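PDB 1UXO: putative hydrolase YdeN from Bacillus subtilis, which probably acts as a serine hydrolase of the alpha/beta-hydrolase fold, perhaps an esterase, whose natural substrate is not established. Local coordinates for residues N19-W24 against V70-G75; G12-S17 against N43-R48; G94-S99 against A132-K137; T4-I9 against G33-I38. The protein carries 2 engineered substitutions. One frame throughout, in Å; residues are numbered along the deposited sequence.

Interaction 1. Residues N19-W24 against V70-G75; sequences NHWFPW and VAHSLG
His-72 reaches toward residues 19-24 with CG anti to its backbone N (chi1 -176°). Trp-21 has CG held between its own backbone N and carbonyl carbon (chi1 38°), the crowded position for a first torsion. The two rings meet edge-to-face. The edge of the indole points toward the face of the imidazole, and the planes stand at 74°. Trp-21 CZ2 comes closest, 3.8 Å from both His-72 CB and His-72 CG. The far corner of the indole goes on to Val-70. Its CZ3 lies 4.0 Å from Val-70 CG1, which sits at the ring edge. Phe-22 adds a second aromatic side chain and crosses His-72 at about a right angle. Its CE1 is 3.9 Å from His-72 CB, which lies near the plane of the phenyl ring. Phe-22 CE1 also rests over one face of the Trp-21 ring, toward the rim. His-20 completes the cluster more loosely, with CD2 4.3 Å from His-72 ND1. Contact between the segments is thus by ring packing and apolar touches. His-72 NE2 hydrogen-bonds to His-166 O, and Trp-21 NE1 makes a weak bond to Phe-167 O. His-166 and Ser-73, which directly follows His-72, are both predicted members of the charge relay system. Ser-73 has a positive phi within a tight turn between strand 67-72 and helix 75-84. This is the geometry of the nucleophile elbow of the alpha/beta-hydrolase fold, consistent with the predicted role of Ser-73 and here backed by an aromatic cluster.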
loop_
_atom_site.group_PDB
_atom_site.type_symbol
_atom_site.label_atom_id
_atom_site.label_comp_id
_atom_site.label_asym_id
_atom_site.label_seq_id
_atom_site.Cartn_x
_atom_site.Cartn_y
_atom_site.Cartn_z
ATOM N N ASN A 19 11.135 3.587 8.984
ATOM C CA ASN A 19 10.871 4.940 8.489
ATOM C C ASN A 19 9.386 5.352 8.593
ATOM O O ASN A 19 8.469 4.514 8.742
ATOM C CB ASN A 19 11.283 5.075 7.020
ATOM C CG ASN A 19 12.830 5.047 6.824
ATOM O OD1 ASN A 19 13.377 4.193 6.069
ATOM N ND2 ASN A 19 13.534 5.985 7.469
ATOM N N HIS A 20 9.176 6.654 8.503
ATOM C CA HIS A 20 7.845 7.243 8.311
ATOM C C HIS A 20 6.895 6.843 9.456
ATOM O O HIS A 20 7.305 6.842 10.648
ATOM C CB HIS A 20 7.349 6.947 6.851
ATOM C CG HIS A 20 8.404 7.230 5.823
ATOM N ND1 HIS A 20 9.254 8.296 5.937
ATOM C CD2 HIS A 20 8.768 6.579 4.696
ATOM C CE1 HIS A 20 10.126 8.276 4.943
ATOM N NE2 HIS A 20 9.834 7.249 4.166
ATOM N N TRP A 21 5.692 6.461 9.096
ATOM C CA TRP A 21 4.592 6.186 10.037
ATOM C C TRP A 21 4.389 4.681 10.327
ATOM O O TRP A 21 3.426 4.310 11.015
ATOM C CB TRP A 21 3.295 6.843 9.535
ATOM C CG TRP A 21 3.120 6.779 8.081
ATOM C CD1 TRP A 21 3.582 7.690 7.160
ATOM C CD2 TRP A 21 2.501 5.730 7.326
ATOM N NE1 TRP A 21 3.288 7.271 5.898
ATOM C CE2 TRP A 21 2.629 6.074 5.965
ATOM C CE3 TRP A 21 1.861 4.525 7.659
ATOM C CZ2 TRP A 21 2.143 5.268 4.935
ATOM C CZ3 TRP A 21 1.360 3.722 6.620
ATOM C CH2 TRP A 21 1.518 4.114 5.271
ATOM N N PHE A 22 5.278 3.817 9.824
ATOM C CA PHE A 22 5.048 2.369 9.917
ATOM C C PHE A 22 5.150 1.869 11.375
ATOM O O PHE A 22 4.294 1.117 11.831
ATOM C CB PHE A 22 5.955 1.515 8.923
ATOM C CG PHE A 22 6.153 2.149 7.547
ATOM C CD1 PHE A 22 5.042 2.635 6.805
ATOM C CD2 PHE A 22 7.423 2.319 6.987
ATOM C CE1 PHE A 22 5.229 3.219 5.549
ATOM C CE2 PHE A 22 7.578 2.888 5.735
ATOM C CZ PHE A 22 6.484 3.361 5.033
ATOM N N PRO A 23 6.195 2.247 12.100
ATOM C CA PRO A 23 6.280 1.847 13.507
ATOM C C PRO A 23 5.097 2.371 14.267
ATOM O O PRO A 23 4.510 1.561 14.993
ATOM C CB PRO A 23 7.598 2.465 14.012
ATOM C CG PRO A 23 8.361 2.721 12.771
ATOM C CD PRO A 23 7.417 2.963 11.635
ATOM N N TRP A 24 4.712 3.633 14.061
ATOM C CA TRP A 24 3.513 4.145 14.770
ATOM C C TRP A 24 2.270 3.266 14.490
ATOM O O TRP A 24 1.492 2.926 15.403
ATOM C CB TRP A 24 3.231 5.569 14.413
ATOM C CG TRP A 24 2.024 6.150 15.158
ATOM C CD1 TRP A 24 2.050 6.784 16.348
ATOM C CD2 TRP A 24 0.672 6.138 14.739
ATOM N NE1 TRP A 24 0.790 7.177 16.700
ATOM C CE2 TRP A 24 -0.082 6.753 15.739
ATOM C CE3 TRP A 24 0.006 5.642 13.613
ATOM C CZ2 TRP A 24 -1.468 6.919 15.640
ATOM C CZ3 TRP A 24 -1.394 5.808 13.519
ATOM C CH2 TRP A 24 -2.095 6.416 14.533
ATOM N N VAL A 70 -1.425 -2.723 3.824
ATOM C CA VAL A 70 -1.277 -1.282 3.818
ATOM C C VAL A 70 0.062 -1.009 3.151
ATOM O O VAL A 70 1.093 -1.473 3.615
ATOM C CB VAL A 70 -1.274 -0.713 5.243
ATOM C CG1 VAL A 70 -0.984 0.829 5.248
ATOM C CG2 VAL A 70 -2.589 -1.058 5.922
ATOM N N ALA A 71 0.050 -0.233 2.096
ATOM C CA ALA A 71 1.272 0.040 1.342
ATOM C C ALA A 71 1.466 1.521 1.158
ATOM O O ALA A 71 0.476 2.272 1.136
ATOM C CB ALA A 71 1.179 -0.653 -0.009
ATOM N N HIS A 72 2.745 1.923 1.009
ATOM C CA HIS A 72 3.099 3.278 0.762
ATOM C C HIS A 72 3.905 3.412 -0.529
ATOM O O HIS A 72 4.856 2.648 -0.785
ATOM C CB HIS A 72 3.908 3.863 1.936
ATOM C CG HIS A 72 4.240 5.332 1.772
ATOM N ND1 HIS A 72 5.513 5.822 1.985
ATOM C CD2 HIS A 72 3.466 6.413 1.476
ATOM C CE1 HIS A 72 5.514 7.135 1.788
ATOM N NE2 HIS A 72 4.291 7.523 1.489
ATOM N N SER A 73 3.435 4.323 -1.362
ATOM C CA SER A 73 4.126 4.751 -2.572
ATOM C C SER A 73 4.453 3.548 -3.485
ATOM O O SER A 73 3.515 2.819 -3.906
ATOM C CB SER A 73 5.321 5.637 -2.163
ATOM O OG SER A 73 5.799 6.374 -3.290
ATOM N N LEU A 74 5.740 3.273 -3.720
ATOM C CA LEU A 74 6.141 2.125 -4.595
ATOM C C LEU A 74 5.616 0.777 -4.147
ATOM O O LEU A 74 5.371 -0.115 -4.977
ATOM C CB LEU A 74 7.653 2.059 -4.776
ATOM C CG LEU A 74 8.186 1.151 -5.872
ATOM C CD1 LEU A 74 7.783 1.628 -7.316
ATOM C CD2 LEU A 74 9.729 0.971 -5.731
ATOM N N GLY A 75 5.355 0.609 -2.855
ATOM C CA GLY A 75 4.757 -0.640 -2.396
ATOM C C GLY A 75 3.389 -0.906 -2.980
ATOM O O GLY A 75 2.943 -2.050 -3.041
#

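Interaction 2. Residues G12-S17 against N43-R48; sequences GYRASS and NPLQPR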
loop_
_atom_site.group_PDB
_atom_site.type_symbol
_atom_site.label_atom_id
_atom_site.label_comp_id
_atom_site.label_asym_id
_atom_site.label_seq_id
_atom_site.Cartn_x
_atom_site.Cartn_y
_atom_site.Cartn_z
ATOM N N GLY A 12 7.968 1.988 0.497
ATOM C CA GLY A 12 8.293 2.385 -0.870
ATOM C C GLY A 12 9.792 2.467 -1.111
ATOM O O GLY A 12 10.618 1.873 -0.390
ATOM N N TYR A 13 10.129 3.212 -2.156
ATOM C CA TYR A 13 11.517 3.534 -2.546
ATOM C C TYR A 13 12.297 4.250 -1.427
ATOM O O TYR A 13 11.797 5.185 -0.760
ATOM C CB TYR A 13 11.442 4.390 -3.799
ATOM C CG TYR A 13 12.741 4.971 -4.267
ATOM C CD1 TYR A 13 13.828 4.166 -4.539
ATOM C CD2 TYR A 13 12.865 6.349 -4.474
ATOM C CE1 TYR A 13 15.061 4.732 -4.979
ATOM C CE2 TYR A 13 14.094 6.910 -4.916
ATOM C CZ TYR A 13 15.160 6.078 -5.177
ATOM O OH TYR A 13 16.382 6.615 -5.575
ATOM N N ARG A 14 13.508 3.775 -1.193
ATOM C CA ARG A 14 14.430 4.378 -0.275
ATOM C C ARG A 14 13.856 4.437 1.093
ATOM O O ARG A 14 13.901 5.505 1.729
ATOM C CB ARG A 14 14.707 5.841 -0.654
ATOM C CG ARG A 14 15.789 6.061 -1.637
ATOM C CD ARG A 14 16.555 7.344 -1.348
ATOM N NE ARG A 14 15.651 8.425 -0.947
ATOM C CZ ARG A 14 15.962 9.718 -0.996
ATOM N NH1 ARG A 14 17.165 10.135 -1.447
ATOM N NH2 ARG A 14 15.056 10.598 -0.611
ATOM N N ALA A 15 13.211 3.364 1.515
ATOM C CA ALA A 15 12.673 3.305 2.840
ATOM C C ALA A 15 12.870 1.899 3.376
ATOM O O ALA A 15 13.150 0.995 2.613
ATOM C CB ALA A 15 11.206 3.683 2.834
ATOM N N SER A 16 12.670 1.745 4.686
ATOM C CA SER A 16 12.598 0.458 5.371
ATOM C C SER A 16 11.572 0.536 6.495
ATOM O O SER A 16 10.911 1.571 6.712
ATOM C CB SER A 16 13.974 0.069 5.985
ATOM O OG SER A 16 14.263 0.845 7.162
ATOM N N SER A 17 11.465 -0.558 7.239
ATOM C CA SER A 17 10.429 -0.732 8.238
ATOM C C SER A 17 10.533 0.268 9.372
ATOM O O SER A 17 9.580 0.437 10.131
ATOM C CB SER A 17 10.502 -2.159 8.779
ATOM O OG SER A 17 11.742 -2.351 9.450
ATOM N N ASN A 43 16.784 -4.360 -1.488
ATOM C CA ASN A 43 17.457 -3.322 -2.230
ATOM C C ASN A 43 16.593 -2.078 -2.413
ATOM O O ASN A 43 16.286 -1.716 -3.522
ATOM C CB ASN A 43 17.876 -3.920 -3.551
ATOM C CG ASN A 43 19.115 -4.861 -3.405
ATOM O OD1 ASN A 43 20.000 -4.614 -2.595
ATOM N ND2 ASN A 43 19.059 -6.020 -4.068
ATOM N N PRO A 44 16.170 -1.432 -1.323
ATOM C CA PRO A 44 15.246 -0.298 -1.422
ATOM C C PRO A 44 15.857 0.901 -2.186
ATOM O O PRO A 44 15.116 1.728 -2.712
ATOM C CB PRO A 44 14.917 0.013 0.046
ATOM C CG PRO A 44 16.100 -0.476 0.795
ATOM C CD PRO A 44 16.506 -1.739 0.072
ATOM N N LEU A 45 17.185 0.973 -2.302
ATOM C CA LEU A 45 17.789 2.054 -3.131
ATOM C C LEU A 45 17.812 1.804 -4.646
ATOM O O LEU A 45 17.932 2.760 -5.429
ATOM C CB LEU A 45 19.197 2.376 -2.664
ATOM C CG LEU A 45 19.390 2.830 -1.221
ATOM C CD1 LEU A 45 20.907 3.022 -1.003
ATOM C CD2 LEU A 45 18.669 4.102 -0.932
ATOM N N GLN A 46 17.720 0.543 -5.056
ATOM C CA GLN A 46 17.611 0.154 -6.465
ATOM C C GLN A 46 16.643 -1.005 -6.598
ATOM O O GLN A 46 17.009 -2.174 -6.888
ATOM C CB GLN A 46 18.949 -0.289 -7.043
ATOM C CG GLN A 46 19.987 0.774 -7.070
ATOM C CD GLN A 46 21.341 0.273 -7.572
ATOM O OE1 GLN A 46 21.594 0.237 -8.785
ATOM N NE2 GLN A 46 22.218 -0.101 -6.629
ATOM N N PRO A 47 15.382 -0.712 -6.363
ATOM C CA PRO A 47 14.390 -1.778 -6.307
ATOM C C PRO A 47 14.046 -2.378 -7.669
ATOM O O PRO A 47 14.042 -1.669 -8.656
ATOM C CB PRO A 47 13.154 -1.064 -5.738
ATOM C CG PRO A 47 13.345 0.309 -5.998
ATOM C CD PRO A 47 14.796 0.617 -6.138
ATOM N N ARG A 48 13.744 -3.669 -7.661
ATOM C CA ARG A 48 13.435 -4.468 -8.851
ATOM C C ARG A 48 12.138 -5.177 -8.522
ATOM O O ARG A 48 12.030 -5.788 -7.487
ATOM C CB ARG A 48 14.532 -5.521 -9.122
ATOM C CG ARG A 48 15.919 -4.909 -9.390
ATOM C CD ARG A 48 15.909 -3.770 -10.428
ATOM N NE ARG A 48 15.328 -4.173 -11.710
ATOM C CZ ARG A 48 15.922 -5.001 -12.587
ATOM N NH1 ARG A 48 17.115 -5.523 -12.325
ATOM N NH2 ARG A 48 15.314 -5.309 -13.732
#
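This is a loop-to-loop contact, partly buried, between Tyr-13, Arg-14 and Ala-15 and the loop from Pro-44 to Pro-47. Both loops follow sheet strands: residues 12-17 come after strand 6-10, and residues 43-48 after strand 35-39. One backbone hydrogen bond joins them, from Arg-14 N to Pro-44 O at 3.0 Å. The N-H comes from above the carbonyl plane, 52° out of it. The same oxygen lies 3.3 Å from Tyr-13 CD1. Leu-45 O lies at the edge of the tyrosine ring, near its plane, 3.5 Å from Tyr-13 CE1. Just past the turn, Pro-47 CD packs 4.0 Å from Tyr-13 CD1. The ring has CG anti to the backbone N (chi1 173°), and Arg-14 CG lies over the centre of one face. The aliphatic part of Arg-14 is thus shared. Its CG also meets Leu-45 CD2, at 3.6 Å. Pro-44 CB also sits 3.3 Å from Ala-15 O. A type II turn spans Gly-12 to Ala-15 and a type I turn Asn-43 to Gln-46. Tyr-13 also touches Leu-108 and Met-110, while Pro-47 touches Leu-74. The side chain of Tyr-13 is about 6 Å from that of Ser-73, the predicted nucleophile. Loops after the strands of an alpha/beta-hydrolase sheet commonly border the active site, and the place of Tyr-13 is consistent with that.

Interaction 3. Residues G94-S99 against A132-K137; sequences GIILVS and AVIASK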
loop_
_atom_site.group_PDB
_atom_site.type_symbol
_atom_site.label_atom_id
_atom_site.label_comp_id
_atom_site.label_asym_id
_atom_site.label_seq_id
_atom_site.Cartn_x
_atom_site.Cartn_y
_atom_site.Cartn_z
ATOM N N GLY A 94 -8.648 -6.548 2.858
ATOM C CA GLY A 94 -8.581 -5.252 2.225
ATOM C C GLY A 94 -7.200 -4.751 1.988
ATOM O O GLY A 94 -6.205 -5.345 2.444
ATOM N N ILE A 95 -7.150 -3.652 1.242
ATOM C CA ILE A 95 -5.910 -2.944 0.909
ATOM C C ILE A 95 -6.105 -1.441 1.072
ATOM O O ILE A 95 -7.203 -0.869 0.820
ATOM C CB ILE A 95 -5.431 -3.251 -0.537
ATOM C CG1 ILE A 95 -6.429 -2.783 -1.592
ATOM C CG2 ILE A 95 -5.058 -4.705 -0.741
ATOM C CD1 ILE A 95 -5.941 -3.058 -3.033
ATOM N N ILE A 96 -5.066 -0.795 1.573
ATOM C CA ILE A 96 -5.021 0.633 1.645
ATOM C C ILE A 96 -3.735 1.080 0.974
ATOM O O ILE A 96 -2.644 0.635 1.349
ATOM C CB ILE A 96 -5.065 1.107 3.078
ATOM C CG1 ILE A 96 -6.360 0.682 3.768
ATOM C CG2 ILE A 96 -5.003 2.599 3.133
ATOM C CD1 ILE A 96 -6.410 1.064 5.271
ATOM N N LEU A 97 -3.878 1.926 -0.020
ATOM C CA LEU A 97 -2.756 2.358 -0.851
ATOM C C LEU A 97 -2.479 3.806 -0.571
ATOM O O LEU A 97 -3.152 4.690 -1.109
ATOM C CB LEU A 97 -3.049 2.115 -2.320
ATOM C CG LEU A 97 -3.590 0.718 -2.634
ATOM C CD1 LEU A 97 -3.959 0.567 -4.114
ATOM C CD2 LEU A 97 -2.569 -0.329 -2.265
ATOM N N VAL A 98 -1.473 4.051 0.276
ATOM C CA VAL A 98 -1.057 5.416 0.603
ATOM C C VAL A 98 -0.121 5.969 -0.459
ATOM O O VAL A 98 0.939 5.402 -0.708
ATOM C CB VAL A 98 -0.446 5.512 1.997
ATOM C CG1 VAL A 98 -0.288 6.946 2.389
ATOM C CG2 VAL A 98 -1.364 4.802 2.997
ATOM N N SER A 99 -0.559 7.038 -1.112
ATOM C CA SER A 99 0.130 7.627 -2.265
ATOM C C SER A 99 0.283 6.634 -3.383
ATOM O O SER A 99 1.340 6.588 -4.034
ATOM C CB SER A 99 1.457 8.173 -1.847
ATOM O OG SER A 99 1.311 8.996 -0.739
ATOM N N ALA A 132 -9.093 1.219 -0.424
ATOM C CA ALA A 132 -8.950 2.655 -0.259
ATOM C C ALA A 132 -7.597 3.128 -0.724
ATOM O O ALA A 132 -6.602 2.363 -0.698
ATOM C CB ALA A 132 -9.154 3.062 1.200
ATOM N N VAL A 133 -7.612 4.353 -1.221
ATOM C CA VAL A 133 -6.422 5.145 -1.579
ATOM C C VAL A 133 -6.409 6.441 -0.738
ATOM O O VAL A 133 -7.420 7.178 -0.635
ATOM C CB VAL A 133 -6.421 5.501 -3.046
ATOM C CG1 VAL A 133 -5.229 6.397 -3.397
ATOM C CG2 VAL A 133 -6.431 4.261 -3.893
ATOM N N ILE A 134 -5.288 6.698 -0.075
ATOM C CA ILE A 134 -5.113 7.929 0.705
ATOM C C ILE A 134 -4.037 8.718 0.007
ATOM O O ILE A 134 -2.950 8.187 -0.260
ATOM C CB ILE A 134 -4.658 7.581 2.113
ATOM C CG1 ILE A 134 -5.722 6.667 2.753
ATOM C CG2 ILE A 134 -4.367 8.850 2.892
ATOM C CD1 ILE A 134 -5.453 6.199 4.154
ATOM N N ALA A 135 -4.318 9.957 -0.317
ATOM C CA ALA A 135 -3.396 10.734 -1.148
ATOM C C ALA A 135 -3.370 12.162 -0.768
ATOM O O ALA A 135 -4.392 12.743 -0.376
ATOM C CB ALA A 135 -3.762 10.590 -2.647
ATOM N N SER A 136 -2.209 12.767 -0.947
ATOM C CA SER A 136 -1.987 14.178 -0.601
ATOM C C SER A 136 -2.114 15.083 -1.792
ATOM O O SER A 136 -1.444 14.881 -2.795
ATOM C CB SER A 136 -0.592 14.346 0.023
ATOM O OG SER A 136 -0.156 15.720 0.049
ATOM N N LYS A 137 -2.930 16.135 -1.672
ATOM C CA LYS A 137 -3.115 17.069 -2.772
ATOM C C LYS A 137 -1.852 17.744 -3.226
ATOM O O LYS A 137 -1.739 18.020 -4.427
ATOM C CB LYS A 137 -4.182 18.139 -2.460
ATOM C CG LYS A 137 -4.601 19.008 -3.628
ATOM C CD LYS A 137 -5.107 18.150 -4.769
ATOM C CE LYS A 137 -6.013 18.815 -5.793
ATOM N NZ LYS A 137 -5.313 19.830 -6.557
HETATM O O HOH W 1 -0.080 11.202 -1.879
#
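Ile-96 and Ile-134 meet on one face of two neighbouring parallel strands, with Ile-96 CG2 3.8 Å from Ile-134 CD1. Ile-96 CG2 stands anti to its backbone N, which sets this methyl against Ile-134. Ala-132 and Val-98 lie on the same face. Val-98 CG2 packs 4.4 Å from Ile-134 CB. Leu-97 and Val-133 point to the other face, where Leu-97 CB lies 4.3 Å from Val-133 CG2. Val-133 CG1 also touches Leu-97 O at 3.5 Å. The backbone ladder sets this pairing. Ala-132 N bonds to Ile-95 O, and Leu-97 N bonds to Ala-132 O. Ile-134 N then bonds to Leu-97 O. The last rung, Ser-99 N to Ile-134 O, is 2.8 Å long and almost straight, with 178° at the hydrogen. Beyond it a water bridges the strand ends, lying 2.8 Å from Ser-99 OG and accepting from Ser-136 N. Ser-136 OG is held in turn by Gly-165 O. Ser-99 also touches Asp-139, a predicted charge-relay residue. Strands 92-98 and 128-136 belong to one beta-alpha-beta unit with helix 121-127. Helix 177-188 packs on the Ile-96, Ala-132 and Ile-134 face. Helix 75-84 meets Leu-97 and helix 144-153 meets Val-133 on the other, while strand 67-72 adjoins strand 92-98.

Interaction 4. Residues T4-I9 against G33-I38; sequences TKQVYI and GVQADI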
loop_
_atom_site.group_PDB
_atom_site.type_symbol
_atom_site.label_atom_id
_atom_site.label_comp_id
_atom_site.label_asym_id
_atom_site.label_seq_id
_atom_site.Cartn_x
_atom_site.Cartn_y
_atom_site.Cartn_z
ATOM N N THR A 4 -7.986 -15.042 12.598
ATOM C CA THR A 4 -7.158 -14.029 13.321
ATOM C C THR A 4 -6.701 -12.937 12.292
ATOM O O THR A 4 -6.120 -13.227 11.226
ATOM C CB THR A 4 -5.936 -14.707 14.061
ATOM O OG1 THR A 4 -6.400 -15.647 15.066
ATOM C CG2 THR A 4 -5.187 -13.673 14.865
ATOM N N LYS A 5 -7.016 -11.693 12.592
ATOM C CA LYS A 5 -6.539 -10.602 11.746
ATOM C C LYS A 5 -5.020 -10.495 11.679
ATOM O O LYS A 5 -4.303 -10.717 12.644
ATOM C CB LYS A 5 -7.124 -9.259 12.191
ATOM C CG LYS A 5 -8.625 -9.178 12.111
ATOM C CD LYS A 5 -9.178 -7.760 12.314
ATOM C CE LYS A 5 -9.305 -7.401 13.755
ATOM N NZ LYS A 5 -10.322 -8.260 14.456
ATOM N N GLN A 6 -4.552 -10.082 10.514
ATOM C CA GLN A 6 -3.167 -9.854 10.267
ATOM C C GLN A 6 -3.074 -8.666 9.337
ATOM O O GLN A 6 -3.761 -8.609 8.325
ATOM C CB GLN A 6 -2.535 -11.088 9.582
ATOM C CG GLN A 6 -1.119 -10.843 9.061
ATOM C CD GLN A 6 -0.106 -10.735 10.174
ATOM O OE1 GLN A 6 -0.144 -11.537 11.084
ATOM N NE2 GLN A 6 0.765 -9.729 10.127
ATOM N N VAL A 7 -2.205 -7.718 9.658
ATOM C CA VAL A 7 -2.043 -6.554 8.798
ATOM C C VAL A 7 -0.591 -6.572 8.386
ATOM O O VAL A 7 0.288 -6.721 9.257
ATOM C CB VAL A 7 -2.297 -5.275 9.568
ATOM C CG1 VAL A 7 -1.989 -4.079 8.701
ATOM C CG2 VAL A 7 -3.713 -5.276 10.086
ATOM N N TYR A 8 -0.323 -6.455 7.102
ATOM C CA TYR A 8 1.048 -6.301 6.607
ATOM C C TYR A 8 1.240 -4.872 6.122
ATOM O O TYR A 8 0.344 -4.309 5.474
ATOM C CB TYR A 8 1.367 -7.287 5.489
ATOM C CG TYR A 8 1.555 -8.717 5.930
ATOM C CD1 TYR A 8 2.596 -9.088 6.777
ATOM C CD2 TYR A 8 0.660 -9.699 5.551
ATOM C CE1 TYR A 8 2.772 -10.447 7.143
ATOM C CE2 TYR A 8 0.825 -10.996 5.904
ATOM C CZ TYR A 8 1.848 -11.362 6.740
ATOM O OH TYR A 8 1.986 -12.688 7.093
ATOM N N ILE A 9 2.395 -4.295 6.408
ATOM C CA ILE A 9 2.691 -2.916 6.026
ATOM C C ILE A 9 3.909 -2.928 5.112
ATOM O O ILE A 9 4.966 -3.491 5.478
ATOM C CB ILE A 9 2.924 -2.063 7.265
ATOM C CG1 ILE A 9 1.707 -2.046 8.159
ATOM C CG2 ILE A 9 3.362 -0.577 6.900
ATOM C CD1 ILE A 9 2.065 -1.642 9.611
ATOM N N GLY A 33 -4.852 -5.085 20.209
ATOM C CA GLY A 33 -4.671 -6.519 20.098
ATOM C C GLY A 33 -4.619 -7.016 18.665
ATOM O O GLY A 33 -4.873 -8.207 18.428
ATOM N N VAL A 34 -4.320 -6.118 17.712
ATOM C CA VAL A 34 -4.204 -6.510 16.299
ATOM C C VAL A 34 -2.741 -6.635 15.876
ATOM O O VAL A 34 -1.921 -5.704 16.072
ATOM C CB VAL A 34 -4.916 -5.519 15.378
ATOM C CG1 VAL A 34 -4.731 -5.890 13.883
ATOM C CG2 VAL A 34 -6.429 -5.377 15.753
ATOM N N GLN A 35 -2.439 -7.797 15.295
ATOM C CA GLN A 35 -1.115 -8.159 14.875
ATOM C C GLN A 35 -0.827 -7.471 13.531
ATOM O O GLN A 35 -1.572 -7.623 12.588
ATOM C CB GLN A 35 -1.015 -9.709 14.738
ATOM C CG GLN A 35 0.378 -10.225 14.330
ATOM C CD GLN A 35 1.442 -9.766 15.270
ATOM O OE1 GLN A 35 1.225 -9.734 16.495
ATOM N NE2 GLN A 35 2.567 -9.349 14.729
ATOM N N ALA A 36 0.253 -6.711 13.500
ATOM C CA ALA A 36 0.759 -6.014 12.304
ATOM C C ALA A 36 2.244 -6.283 12.191
ATOM O O ALA A 36 2.962 -6.324 13.191
ATOM C CB ALA A 36 0.521 -4.557 12.415
ATOM N N ASP A 37 2.670 -6.541 10.969
ATOM C CA ASP A 37 4.072 -6.791 10.621
ATOM C C ASP A 37 4.474 -5.893 9.457
ATOM O O ASP A 37 3.808 -5.863 8.441
ATOM C CB ASP A 37 4.278 -8.262 10.308
ATOM C CG ASP A 37 4.026 -9.126 11.560
ATOM O OD1 ASP A 37 4.952 -9.224 12.410
ATOM O OD2 ASP A 37 2.908 -9.631 11.836
ATOM N N ILE A 38 5.524 -5.102 9.662
ATOM C CA ILE A 38 6.085 -4.277 8.644
ATOM C C ILE A 38 7.090 -5.093 7.828
ATOM O O ILE A 38 8.071 -5.598 8.381
ATOM C CB ILE A 38 6.775 -3.033 9.236
ATOM C CG1 ILE A 38 5.881 -2.284 10.272
ATOM C CG2 ILE A 38 7.187 -2.139 8.072
ATOM C CD1 ILE A 38 6.628 -1.451 11.238
HETATM O O HOH W 2 -4.585 -9.967 15.290
HETATM O O HOH W 3 2.106 -12.244 12.534
#
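Val-7 and Ile-9 form the apolar centre with Val-34, Ala-36 and Ile-38. Val-7 CG2 touches Val-34 CG1 at 4.0 Å, and Val-7 CB packs against Ala-36 CB. Ile-9 CD1 meets Ile-38 CG1 at 3.9 Å. Leu-29 of helix 22-31 packs on Ala-36, and Phe-22 touches both Ile-9 and Ile-38. A parallel backbone ladder joins the two strands. Val-7 N bonds to Gln-35 O, Asp-37 N to Val-7 O, and Ile-9 N to Asp-37 O. Strands 6-10 and 35-39 are joined through helix 22-31 as a beta-alpha-beta unit. Tyr-8 lies on the opposite face, with CD1 4.0 Å from Asp-37 CB; its hydroxyl bonds to Thr-62. At the polar edge, Gln-6 bends at chi2 (72°), and its amide crosses over to the carboxylate of Asp-37. Gln-6 NE2 donates to Asp-37 OD2 at 2.7 Å. The bond uses the anti lone pair, and OD2 lies in the amide plane. Gln-35 NE2 donates to the same oxygen at 2.9 Å, from the syn side but tilted out of the carboxylate plane, and nearly straight at 176°. A water gives one hydrogen to Asp-37 OD2 and the other to Gln-6 OE1. Gln-6 NE2 also lies over one face of the Tyr-8 ring, toward its rim. A second water links Lys-5 O to Gln-35 N. Two amide donors and a water thus grip one carboxylate oxygen. Such a set should fix the rotation of Asp-37 and would probably favour its ionised form.

From the N terminus, strand 6-10 leads into the loop of interaction 2, then into residues 19-24 of interaction 1 and helix 22-31. Interaction 4 closes first, when residues 33-38 return beside residues 4-9. Interaction 2 closes next, at 43-48, and interaction 1 at 70-75. These three cross one another, since their segments alternate along the chain. Interaction 3 follows in series and closes its own beta-alpha-beta unit. Interactions 1, 3 and 4 share the parallel sheet: strand 67-72 lies between strands 6-10 and 92-98. Interaction 2 joins loops beyond the strand ends and touches interaction 1 through Leu-74 and Pro-47.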